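Local coordinates for AAC3-I (Uncultured bacterium, PDB 5HMN), which probably transfers the acetyl group of acetyl-coenzyme A to an amino group of aminoglycoside antibiotics, as a GNAT-fold acetyltransferase associated with antibiotic resistance, at residues L10-E19 and R39-E50; F25-Y35 and D88-R96. All coordinates share one frame; numbering follows the deposited sequence. Where two conformers were deposited one is given.

Helix 15-28 takes part in both contacts, its start in interaction 1 and its end in interaction 2; the contact centres lie about 19 Å apart. Interaction 1 lies towards the periphery, where helix 42-49 packs against the lead-in and first turn of helix 15-28; it is apolar at Val15, Pro12 and Leu49, with the chains of Glu19, Arg39 and Arg46 packed in and no hydrogen bond across. Interaction 2 lies nearer the chain centre and sets the other end of that helix, with helix 32-36, on strand 82-91. Here two phenylalanines and two alanines pack beside a buried aspartate, and coenzyme A borders the contact. Both sites also reach the second subunit.

Interaction 1: residues L10-E19 and R39-E50; sequences LSPNEVALME and RPRGAYSRRLLE
Val15 fits as a knob into a hole made by Gly42, Ser45, Arg46 and Leu49 on helix 42-49. Its two methyls divide the work: CG1, anti to the backbone N (chi1 173°), lies 3.7 Å from Ser45 CB, while CG2 rests against the backbone of Arg46 and the CD1 methyl of Leu49. Leu49 extends the apolar patch, its CB 3.9 Å from Pro12 CA and its CD2 4.2 Å from Leu10 CB. The Pro12 ring packs on the last turn of helix 42-49 and on Glu50, with CG 3.6 Å from Glu50 CB and CB over the centre of one face of the Arg46 guanidinium.

No hydrogen bond crosses the contact; polar bonds brace the 10-19 side. Ser11 OG accepts from Asn13 N at 2.9 Å, an ST turn, and Ser11 N donates to Glu14 OE1 at 2.8 Å, just before the helix begins. At the far end Glu19, bent at its second torsion, crosses the Arg39 chain obliquely, its OE1 against Arg39 CB and CD (both 3.4 Å). Glu19 OE1 is 4.4 Å from Arg39 NE and well out of the guanidinium plane, so any attraction is probably between charges alone.

The first turn of helix 15-28 and helix 42-49 run nearly at right angles, 102° between their directions. Beneath them Leu10 and Leu49 reach strand 54-61, while Met18 and Tyr44 pack respectively on Phe77 and Arg81 of the second subunit.

Interaction 2: residues F25-Y35 and D88-R96; sequences FGEAFNDMETY and DLAVAKAHR. With COA (coenzyme A), chain J.
Glu27 OE2 takes bonds from two waters that link it to the backbone across the contact: one accepts from Lys93 N at 2.7 Å, the other, weakly bound to the carboxylate, from Ala94 N. Three residues before Val91 on the strand, Asp88 OD2 lies 3.0 Å from Tyr35 OH, a hydrogen bond whose proton also has another acceptor within reach.

Apolar packing fills the middle. Ala90 CB sits at the edge of the Phe25 ring, 3.6 Å from Phe25 CD1, and also touches Ala28 CB and Phe29 CZ. Asp88 CB makes a CH-pi contact over a face of the Phe25 ring.

Val91 O receives two N-H groups of Arg96: a nearly straight bond from NE at 2.7 Å and a weak one from NH2 at 3.2 Å. This holds the guanidinium flat between Lys93 CA on one face and coenzyme A N8P on the other, with Ala28 CB near its edge, 3.8 Å from Arg96 NH2.

Coenzyme A runs beside strand 82-91: its N4P donates to Leu89 O at 2.7 Å and its O9P accepts from Val91 N at 2.8 Å, as in GNAT enzymes generally. Strand 82-91 pairs with strand 64-75; the end of helix 15-28 and helix 32-36 lie over one side, while Leu89 and Val91 point away from them, Val91 onto helix 100-115 and Leu89 onto helices 100-115 and 131-140.

Interaction 1: residues L10-E19 and R39-E50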
loop_
_atom_site.group_PDB
_atom_site.type_symbol
_atom_site.label_atom_id
_atom_site.label_comp_id
_atom_site.label_asym_id
_atom_site.label_seq_id
_atom_site.Cartn_x
_atom_site.Cartn_y
_atom_site.Cartn_z
ATOM N N LEU C 10 15.714 -5.376 9.557
ATOM C CA LEU C 10 16.802 -5.596 8.610
ATOM C C LEU C 10 17.408 -4.270 8.144
ATOM O O LEU C 10 16.686 -3.329 7.824
ATOM C CB LEU C 10 16.312 -6.404 7.408
ATOM C CG LEU C 10 15.751 -7.794 7.730
ATOM C CD1 LEU C 10 15.573 -8.610 6.458
ATOM C CD2 LEU C 10 16.635 -8.526 8.722
ATOM N N SER C 11 18.736 -4.209 8.121
ATOM C CA SER C 11 19.451 -3.020 7.670
ATOM C C SER C 11 19.874 -3.204 6.214
ATOM O O SER C 11 19.775 -4.311 5.683
ATOM C CB SER C 11 20.671 -2.763 8.561
ATOM O OG SER C 11 21.801 -3.472 8.085
ATOM N N PRO C 12 20.339 -2.125 5.557
ATOM C CA PRO C 12 20.896 -2.276 4.208
ATOM C C PRO C 12 22.077 -3.238 4.171
ATOM O O PRO C 12 22.386 -3.781 3.111
ATOM C CB PRO C 12 21.346 -0.856 3.855
ATOM C CG PRO C 12 20.451 0.021 4.649
ATOM C CD PRO C 12 20.200 -0.706 5.936
ATOM N N ASN C 13 22.716 -3.440 5.322
ATOM C CA ASN C 13 23.863 -4.335 5.439
ATOM C C ASN C 13 23.460 -5.799 5.593
ATOM O O ASN C 13 24.296 -6.645 5.908
ATOM C CB ASN C 13 24.729 -3.922 6.632
ATOM C CG ASN C 13 25.249 -2.503 6.513
ATOM O OD1 ASN C 13 25.097 -1.692 7.428
ATOM N ND2 ASN C 13 25.873 -2.197 5.382
ATOM N N GLU C 14 22.186 -6.100 5.369
ATOM C CA GLU C 14 21.670 -7.434 5.661
ATOM C C GLU C 14 20.769 -7.998 4.571
ATOM O O GLU C 14 19.710 -8.555 4.863
ATOM C CB GLU C 14 20.916 -7.416 6.993
ATOM C CG GLU C 14 21.820 -7.199 8.200
ATOM C CD GLU C 14 21.052 -6.852 9.452
ATOM O OE1 GLU C 14 19.856 -6.519 9.342
ATOM O OE2 GLU C 14 21.642 -6.909 10.551
ATOM N N VAL C 15 21.202 -7.865 3.321
ATOM C CA VAL C 15 20.474 -8.431 2.189
ATOM C C VAL C 15 20.424 -9.955 2.299
ATOM O O VAL C 15 19.433 -10.587 1.921
ATOM C CB VAL C 15 21.115 -8.024 0.843
ATOM C CG1 VAL C 15 20.448 -8.747 -0.319
ATOM C CG2 VAL C 15 21.033 -6.515 0.652
ATOM N N ALA C 16 21.495 -10.534 2.834
ATOM C CA ALA C 16 21.569 -11.975 3.048
ATOM C C ALA C 16 20.425 -12.472 3.930
ATOM O O ALA C 16 19.838 -13.517 3.663
ATOM C CB ALA C 16 22.910 -12.345 3.661
ATOM N N LEU C 17 20.113 -11.720 4.980
ATOM C CA LEU C 17 19.001 -12.058 5.868
ATOM C C LEU C 17 17.668 -11.962 5.134
ATOM O O LEU C 17 16.757 -12.753 5.369
ATOM C CB LEU C 17 18.993 -11.143 7.093
ATOM C CG LEU C 17 19.621 -11.688 8.377
ATOM C CD1 LEU C 17 21.027 -12.186 8.121
ATOM C CD2 LEU C 17 19.621 -10.632 9.471
ATOM N N MET C 18 17.560 -10.984 4.241
ATOM C CA MET C 18 16.347 -10.792 3.458
ATOM C C MET C 18 16.083 -12.004 2.570
ATOM O O MET C 18 14.942 -12.438 2.421
ATOM C CB MET C 18 16.455 -9.519 2.611
ATOM C CG MET C 18 15.180 -9.147 1.882
ATOM S SD MET C 18 13.941 -8.512 3.018
ATOM C CE MET C 18 12.438 -8.902 2.136
ATOM N N GLU C 19 17.155 -12.559 2.000
ATOM C CA GLU C 19 17.061 -13.729 1.126
ATOM C C GLU C 19 16.533 -14.954 1.851
ATOM O O GLU C 19 15.757 -15.736 1.299
ATOM C CB GLU C 19 18.429 -14.048 0.517
ATOM C CG GLU C 19 18.865 -13.070 -0.556
ATOM C CD GLU C 19 17.689 -12.482 -1.311
ATOM O OE1 GLU C 19 17.262 -13.091 -2.316
ATOM O OE2 GLU C 19 17.192 -11.409 -0.905
ATOM N N ARG C 39 14.754 -14.366 -7.361
ATOM C CA ARG C 39 15.207 -13.379 -6.387
ATOM C C ARG C 39 15.897 -12.195 -7.060
ATOM O O ARG C 39 16.578 -12.359 -8.072
ATOM C CB ARG C 39 16.157 -14.030 -5.377
ATOM C CG ARG C 39 15.653 -15.345 -4.804
ATOM C CD ARG C 39 16.726 -16.025 -3.974
ATOM N NE ARG C 39 16.247 -17.258 -3.361
ATOM C CZ ARG C 39 17.017 -18.311 -3.106
ATOM N NH1 ARG C 39 18.306 -18.281 -3.417
ATOM N NH2 ARG C 39 16.499 -19.395 -2.545
ATOM N N PRO C 40 15.714 -10.991 -6.500
ATOM C CA PRO C 40 16.353 -9.773 -7.008
ATOM C C PRO C 40 17.865 -9.790 -6.832
ATOM O O PRO C 40 18.385 -10.644 -6.120
ATOM C CB PRO C 40 15.733 -8.665 -6.151
ATOM C CG PRO C 40 14.482 -9.249 -5.593
ATOM C CD PRO C 40 14.795 -10.700 -5.388
ATOM N N ARG C 41 18.559 -8.852 -7.472
ATOM C CA ARG C 41 19.994 -8.703 -7.265
ATOM C C ARG C 41 20.240 -8.031 -5.928
ATOM O O ARG C 41 19.356 -7.362 -5.401
ATOM C CB ARG C 41 20.623 -7.885 -8.389
ATOM C CG ARG C 41 20.114 -8.243 -9.762
ATOM C CD ARG C 41 20.211 -7.048 -10.691
ATOM N NE ARG C 41 19.571 -7.303 -11.976
ATOM C CZ ARG C 41 19.573 -6.448 -12.992
ATOM N NH1 ARG C 41 20.184 -5.275 -12.876
ATOM N NH2 ARG C 41 18.967 -6.766 -14.127
ATOM N N GLY C 42 21.441 -8.205 -5.385
ATOM C CA GLY C 42 21.795 -7.609 -4.110
ATOM C C GLY C 42 21.673 -6.100 -4.135
ATOM O O GLY C 42 21.315 -5.483 -3.133
ATOM N N ALA C 43 21.964 -5.509 -5.292
ATOM C CA ALA C 43 21.888 -4.065 -5.458
ATOM C C ALA C 43 20.452 -3.573 -5.324
ATOM O O ALA C 43 20.188 -2.597 -4.622
ATOM C CB ALA C 43 22.467 -3.656 -6.806
ATOM N N TYR C 44 19.530 -4.251 -6.002
ATOM C CA TYR C 44 18.111 -3.907 -5.939
ATOM C C TYR C 44 17.576 -4.067 -4.521
ATOM O O TYR C 44 16.900 -3.181 -3.991
ATOM C CB TYR C 44 17.305 -4.775 -6.913
ATOM C CG TYR C 44 15.799 -4.589 -6.833
ATOM C CD1 TYR C 44 15.031 -5.344 -5.956
ATOM C CD2 TYR C 44 15.148 -3.665 -7.641
ATOM C CE1 TYR C 44 13.668 -5.182 -5.880
ATOM C CE2 TYR C 44 13.779 -3.497 -7.575
ATOM C CZ TYR C 44 13.044 -4.260 -6.691
ATOM O OH TYR C 44 11.679 -4.112 -6.603
ATOM N N SER C 45 17.881 -5.206 -3.909
ATOM C CA SER C 45 17.428 -5.488 -2.552
ATOM C C SER C 45 18.003 -4.474 -1.573
ATOM O O SER C 45 17.343 -4.059 -0.630
ATOM C CB SER C 45 17.821 -6.909 -2.136
ATOM O OG SER C 45 17.256 -7.868 -3.008
ATOM N N ARG C 46 19.243 -4.058 -1.807
ATOM C CA ARG C 46 19.871 -3.110 -0.901
ATOM C C ARG C 46 19.228 -1.723 -0.927
ATOM O O ARG C 46 18.939 -1.141 0.120
ATOM C CB ARG C 46 21.343 -2.963 -1.219
ATOM C CG ARG C 46 21.978 -1.930 -0.344
ATOM C CD ARG C 46 23.469 -1.858 -0.551
ATOM N NE ARG C 46 24.136 -1.327 0.635
ATOM C CZ ARG C 46 24.071 -0.063 1.025
ATOM N NH1 ARG C 46 23.370 0.827 0.330
ATOM N NH2 ARG C 46 24.710 0.324 2.120
ATOM N N ARG C 47 19.028 -1.187 -2.122
ATOM C CA ARG C 47 18.435 0.141 -2.266
ATOM C C ARG C 47 17.024 0.176 -1.686
ATOM O O ARG C 47 16.569 1.206 -1.185
ATOM C CB ARG C 47 18.418 0.566 -3.731
ATOM C CG ARG C 47 19.772 1.007 -4.253
ATOM C CD ARG C 47 19.640 1.694 -5.597
ATOM N NE ARG C 47 18.990 0.838 -6.582
ATOM C CZ ARG C 47 19.638 -0.056 -7.320
ATOM N NH1 ARG C 47 20.947 -0.208 -7.173
ATOM N NH2 ARG C 47 18.984 -0.798 -8.203
ATOM N N LEU C 48 16.342 -0.959 -1.742
ATOM C CA LEU C 48 15.012 -1.070 -1.153
ATOM C C LEU C 48 15.089 -0.973 0.370
ATOM O O LEU C 48 14.245 -0.342 1.008
ATOM C CB LEU C 48 14.349 -2.383 -1.573
ATOM C CG LEU C 48 12.938 -2.639 -1.033
ATOM C CD1 LEU C 48 11.977 -1.539 -1.472
ATOM C CD2 LEU C 48 12.435 -4.003 -1.478
ATOM N N LEU C 49 16.119 -1.586 0.946
ATOM C CA LEU C 49 16.309 -1.589 2.392
ATOM C C LEU C 49 16.739 -0.230 2.950
ATOM O O LEU C 49 16.497 0.077 4.119
ATOM C CB LEU C 49 17.336 -2.658 2.780
ATOM C CG LEU C 49 16.807 -4.096 2.736
ATOM C CD1 LEU C 49 17.939 -5.091 2.938
ATOM C CD2 LEU C 49 15.730 -4.297 3.791
ATOM N N GLU C 50 17.374 0.586 2.119
ATOM C CA GLU C 50 17.792 1.912 2.564
ATOM C C GLU C 50 16.826 2.997 2.094
ATOM O O GLU C 50 17.123 4.183 2.187
ATOM C CB GLU C 50 19.205 2.211 2.078
ATOM C CG GLU C 50 19.357 2.138 0.578
ATOM C CD GLU C 50 20.804 2.197 0.147
ATOM O OE1 GLU C 50 21.681 2.347 1.026
ATOM O OE2 GLU C 50 21.073 2.085 -1.068
#

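Interaction 2: residues F25-Y35 and D88-R96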
loop_
_atom_site.group_PDB
_atom_site.type_symbol
_atom_site.label_atom_id
_atom_site.label_comp_id
_atom_site.label_asym_id
_atom_site.label_seq_id
_atom_site.Cartn_x
_atom_site.Cartn_y
_atom_site.Cartn_z
ATOM N N PHE C 25 8.932 -16.921 3.864
ATOM C CA PHE C 25 7.666 -16.519 3.258
ATOM C C PHE C 25 7.153 -17.598 2.305
ATOM O O PHE C 25 5.980 -17.971 2.353
ATOM C CB PHE C 25 7.819 -15.192 2.498
ATOM C CG PHE C 25 7.852 -13.975 3.387
ATOM C CD1 PHE C 25 7.256 -13.995 4.635
ATOM C CD2 PHE C 25 8.475 -12.808 2.967
ATOM C CE1 PHE C 25 7.282 -12.878 5.453
ATOM C CE2 PHE C 25 8.506 -11.686 3.782
ATOM C CZ PHE C 25 7.904 -11.723 5.026
ATOM N N GLY C 26 8.041 -18.091 1.448
ATOM C CA GLY C 26 7.690 -19.086 0.448
ATOM C C GLY C 26 7.088 -20.352 1.020
ATOM O O GLY C 26 6.088 -20.859 0.511
ATOM N N GLU C 27 7.699 -20.866 2.081
ATOM C CA GLU C 27 7.201 -22.057 2.753
ATOM C C GLU C 27 5.876 -21.788 3.466
ATOM O O GLU C 27 4.948 -22.597 3.402
ATOM C CB GLU C 27 8.238 -22.575 3.751
ATOM C CG GLU C 27 7.684 -23.555 4.772
ATOM C CD GLU C 27 8.529 -23.617 6.029
ATOM O OE1 GLU C 27 9.727 -23.271 5.957
ATOM O OE2 GLU C 27 7.994 -24.002 7.091
ATOM N N ALA C 28 5.791 -20.647 4.147
ATOM C CA ALA C 28 4.593 -20.300 4.903
ATOM C C ALA C 28 3.394 -20.051 3.987
ATOM O O ALA C 28 2.260 -20.393 4.327
ATOM C CB ALA C 28 4.856 -19.083 5.771
ATOM N N PHE C 29 3.649 -19.456 2.825
ATOM C CA PHE C 29 2.588 -19.138 1.876
ATOM C C PHE C 29 2.404 -20.262 0.859
ATOM O O PHE C 29 1.573 -20.162 -0.041
ATOM C CB PHE C 29 2.888 -17.823 1.146
ATOM C CG PHE C 29 2.955 -16.619 2.052
ATOM C CD1 PHE C 29 2.138 -16.523 3.165
ATOM C CD2 PHE C 29 3.844 -15.590 1.791
ATOM C CE1 PHE C 29 2.205 -15.416 3.996
ATOM C CE2 PHE C 29 3.918 -14.484 2.617
ATOM C CZ PHE C 29 3.096 -14.395 3.720
ATOM N N ASN C 30 3.186 -21.325 1.015
ATOM C CA ASN C 30 3.187 -22.443 0.072
ATOM C C ASN C 30 3.386 -21.982 -1.368
ATOM O O ASN C 30 2.788 -22.527 -2.297
ATOM C CB ASN C 30 1.892 -23.250 0.195
ATOM C CG ASN C 30 1.819 -24.040 1.488
ATOM O OD1 ASN C 30 2.471 -25.074 1.632
ATOM N ND2 ASN C 30 1.024 -23.556 2.437
ATOM N N ASP C 31 4.234 -20.972 -1.542
ATOM C CA ASP C 31 4.503 -20.404 -2.855
ATOM C C ASP C 31 5.992 -20.089 -3.001
ATOM O O ASP C 31 6.379 -18.932 -3.171
ATOM C CB ASP C 31 3.666 -19.144 -3.072
ATOM C CG ASP C 31 3.520 -18.783 -4.539
ATOM O OD1 ASP C 31 4.311 -19.289 -5.364
ATOM O OD2 ASP C 31 2.614 -17.988 -4.869
ATOM N N MET C 32 6.818 -21.129 -2.937
ATOM C CA MET C 32 8.268 -20.976 -2.989
ATOM C C MET C 32 8.736 -20.378 -4.307
ATOM O O MET C 32 9.723 -19.645 -4.353
ATOM C CB MET C 32 8.954 -22.325 -2.759
ATOM C CG MET C 32 8.925 -22.789 -1.313
ATOM S SD MET C 32 10.083 -21.879 -0.268
ATOM C CE MET C 32 11.550 -22.897 -0.415
ATOM N N GLU C 33 8.016 -20.696 -5.378
ATOM C CA GLU C 33 8.380 -20.235 -6.710
ATOM C C GLU C 33 8.329 -18.711 -6.824
ATOM O O GLU C 33 9.189 -18.100 -7.448
ATOM C CB GLU C 33 7.460 -20.871 -7.754
ATOM C CG GLU C 33 7.596 -20.283 -9.148
ATOM C CD GLU C 33 6.842 -21.080 -10.193
ATOM O OE1 GLU C 33 5.658 -21.404 -9.960
ATOM O OE2 GLU C 33 7.437 -21.385 -11.250
ATOM N N THR C 34 7.320 -18.102 -6.214
ATOM C CA THR C 34 7.152 -16.656 -6.282
ATOM C C THR C 34 8.206 -15.915 -5.456
ATOM O O THR C 34 8.702 -14.867 -5.870
ATOM C CB THR C 34 5.749 -16.241 -5.799
ATOM O OG1 THR C 34 4.757 -16.909 -6.587
ATOM C CG2 THR C 34 5.558 -14.737 -5.920
ATOM N N TYR C 35 8.559 -16.472 -4.300
ATOM C CA TYR C 35 9.415 -15.765 -3.348
ATOM C C TYR C 35 10.898 -16.096 -3.474
ATOM O O TYR C 35 11.743 -15.317 -3.037
ATOM C CB TYR C 35 8.947 -16.046 -1.916
ATOM C CG TYR C 35 7.663 -15.331 -1.562
ATOM C CD1 TYR C 35 7.681 -14.033 -1.067
ATOM C CD2 TYR C 35 6.432 -15.951 -1.735
ATOM C CE1 TYR C 35 6.506 -13.372 -0.753
ATOM C CE2 TYR C 35 5.252 -15.298 -1.424
ATOM C CZ TYR C 35 5.296 -14.009 -0.933
ATOM O OH TYR C 35 4.128 -13.352 -0.618
ATOM N N ASP C 88 3.306 -8.360 3.783
ATOM C CA ASP C 88 3.440 -9.788 4.071
ATOM C C ASP C 88 3.833 -10.014 5.533
ATOM O O ASP C 88 4.649 -9.281 6.083
ATOM C CB ASP C 88 4.491 -10.445 3.161
ATOM C CG ASP C 88 3.974 -10.749 1.754
ATOM O OD1 ASP C 88 2.778 -10.999 1.574
ATOM O OD2 ASP C 88 4.780 -10.763 0.804
ATOM N N LEU C 89 3.249 -11.040 6.142
ATOM C CA LEU C 89 3.557 -11.415 7.518
ATOM C C LEU C 89 3.461 -12.928 7.649
ATOM O O LEU C 89 2.434 -13.520 7.319
ATOM C CB LEU C 89 2.600 -10.732 8.501
ATOM C CG LEU C 89 2.686 -11.165 9.969
ATOM C CD1 LEU C 89 4.038 -10.820 10.560
ATOM C CD2 LEU C 89 1.571 -10.523 10.781
ATOM N N ALA C 90 4.530 -13.559 8.127
ATOM C CA ALA C 90 4.548 -15.017 8.215
ATOM C C ALA C 90 5.426 -15.543 9.339
ATOM O O ALA C 90 6.461 -14.963 9.665
ATOM C CB ALA C 90 5.003 -15.612 6.894
ATOM N N VAL C 91 4.996 -16.659 9.911
ATOM C CA VAL C 91 5.753 -17.382 10.920
ATOM C C VAL C 91 5.849 -18.850 10.503
ATOM O O VAL C 91 4.861 -19.439 10.048
ATOM C CB VAL C 91 5.098 -17.265 12.316
ATOM C CG1 VAL C 91 5.805 -18.161 13.326
ATOM C CG2 VAL C 91 5.102 -15.812 12.788
ATOM N N ALA C 92 7.037 -19.431 10.643
ATOM C CA ALA C 92 7.258 -20.832 10.293
ATOM C C ALA C 92 6.301 -21.745 11.046
ATOM O O ALA C 92 6.023 -21.535 12.229
ATOM C CB ALA C 92 8.709 -21.239 10.568
ATOM N N LYS C 93 5.805 -22.760 10.350
ATOM C CA LYS C 93 4.780 -23.647 10.887
ATOM C C LYS C 93 5.147 -24.245 12.259
ATOM O O LYS C 93 4.320 -24.246 13.171
ATOM C CB LYS C 93 4.480 -24.753 9.864
ATOM C CG LYS C 93 3.387 -25.692 10.273
ATOM C CD LYS C 93 3.110 -26.717 9.215
ATOM C CE LYS C 93 2.035 -27.576 9.772
ATOM N NZ LYS C 93 1.489 -28.709 9.013
ATOM N N ALA C 94 6.390 -24.703 12.430
ATOM C CA ALA C 94 6.767 -25.377 13.669
ATOM C C ALA C 94 6.875 -24.381 14.812
ATOM O O ALA C 94 7.087 -24.769 15.967
ATOM C CB ALA C 94 8.086 -26.127 13.488
ATOM N N HIS C 95 6.726 -23.101 14.492
ATOM C CA HIS C 95 6.928 -22.050 15.472
ATOM C C HIS C 95 5.710 -21.188 15.765
ATOM O O HIS C 95 5.817 -20.157 16.431
ATOM C CB HIS C 95 8.116 -21.168 15.061
ATOM C CG HIS C 95 9.418 -21.909 14.999
ATOM N ND1 HIS C 95 10.367 -21.843 15.995
ATOM C CD2 HIS C 95 9.913 -22.750 14.061
ATOM C CE1 HIS C 95 11.398 -22.608 15.671
ATOM N NE2 HIS C 95 11.147 -23.169 14.503
ATOM N N ARG C 96 4.542 -21.638 15.317
ATOM C CA ARG C 96 3.324 -20.846 15.449
ATOM C C ARG C 96 2.644 -21.041 16.801
ATOM O O ARG C 96 2.997 -21.943 17.562
ATOM C CB ARG C 96 2.360 -21.186 14.315
ATOM C CG ARG C 96 2.856 -20.710 12.957
ATOM C CD ARG C 96 1.976 -21.183 11.815
ATOM N NE ARG C 96 2.590 -20.885 10.523
ATOM C CZ ARG C 96 2.118 -21.298 9.352
ATOM N NH1 ARG C 96 1.010 -22.027 9.296
ATOM N NH2 ARG C 96 2.759 -20.981 8.234
HETATM N N1A COA J . -6.177 -20.214 15.382
HETATM C C2A COA J . -6.839 -19.384 16.231
HETATM N N3A COA J . -6.292 -18.274 16.745
HETATM C C4A COA J . -5.035 -17.977 16.390
HETATM C C5A COA J . -4.353 -18.783 15.567
HETATM C C6A COA J . -4.927 -19.915 15.063
HETATM N N6A COA J . -4.482 -20.931 14.181
HETATM N N7A COA J . -3.151 -18.263 15.400
HETATM C C8A COA J . -3.069 -17.147 16.138
HETATM N N9A COA J . -4.242 -16.979 16.743
HETATM C C1B COA J . -4.605 -15.959 17.584
HETATM C C2B COA J . -4.634 -16.316 18.844
HETATM O O2B COA J . -5.542 -15.438 19.546
HETATM C C3B COA J . -3.245 -16.001 19.365
HETATM O O3B COA J . -3.189 -15.803 20.660
HETATM P P3B COA J . -3.180 -16.983 21.696
HETATM O O7A COA J . -2.844 -16.386 22.990
HETATM O O8A COA J . -4.515 -17.556 21.770
HETATM O O9A COA J . -2.241 -18.087 21.364
HETATM C C4B COA J . -2.961 -14.671 18.561
HETATM O O4B COA J . -3.551 -14.754 17.425
HETATM C C5B COA J . -1.446 -14.500 18.330
HETATM O O5B COA J . -0.828 -15.656 17.837
HETATM P P1A COA J . 0.657 -15.602 17.405
HETATM O O1A COA J . 1.318 -16.710 18.019
HETATM O O2A COA J . 1.238 -14.375 17.832
HETATM O O3A COA J . 0.673 -15.876 15.909
HETATM P P2A COA J . 1.726 -16.682 15.132
HETATM O O4A COA J . 3.016 -16.358 15.589
HETATM O O5A COA J . 1.444 -18.057 15.266
HETATM O O6A COA J . 1.520 -16.450 13.617
HETATM C CBP COA J . 0.458 -16.217 11.528
HETATM C CCP COA J . 0.304 -16.190 13.059
HETATM C CDP COA J . 1.494 -15.202 11.085
HETATM C CEP COA J . -0.874 -15.831 10.860
HETATM C CAP COA J . 0.857 -17.611 11.137
HETATM O OAP COA J . -0.227 -18.413 11.327
HETATM C C9P COA J . 1.256 -17.725 9.697
HETATM O O9P COA J . 2.343 -17.477 9.347
HETATM N N8P COA J . 0.342 -18.175 8.723
HETATM C C7P COA J . 0.679 -18.337 7.371
HETATM C C6P COA J . 0.724 -17.059 6.514
HETATM C C5P COA J . -0.371 -15.994 6.755
HETATM O O5P COA J . -1.539 -16.286 6.869
HETATM N N4P COA J . 0.072 -14.632 6.813
HETATM C C3P COA J . -0.773 -13.505 7.027
HETATM C C2P COA J . -0.498 -12.374 6.002
HETATM S S1P COA J . -1.389 -10.903 6.484
HETATM O O HOH W 1 8.259 -24.956 10.362
HETATM O O HOH W 2 6.015 -22.612 7.654
#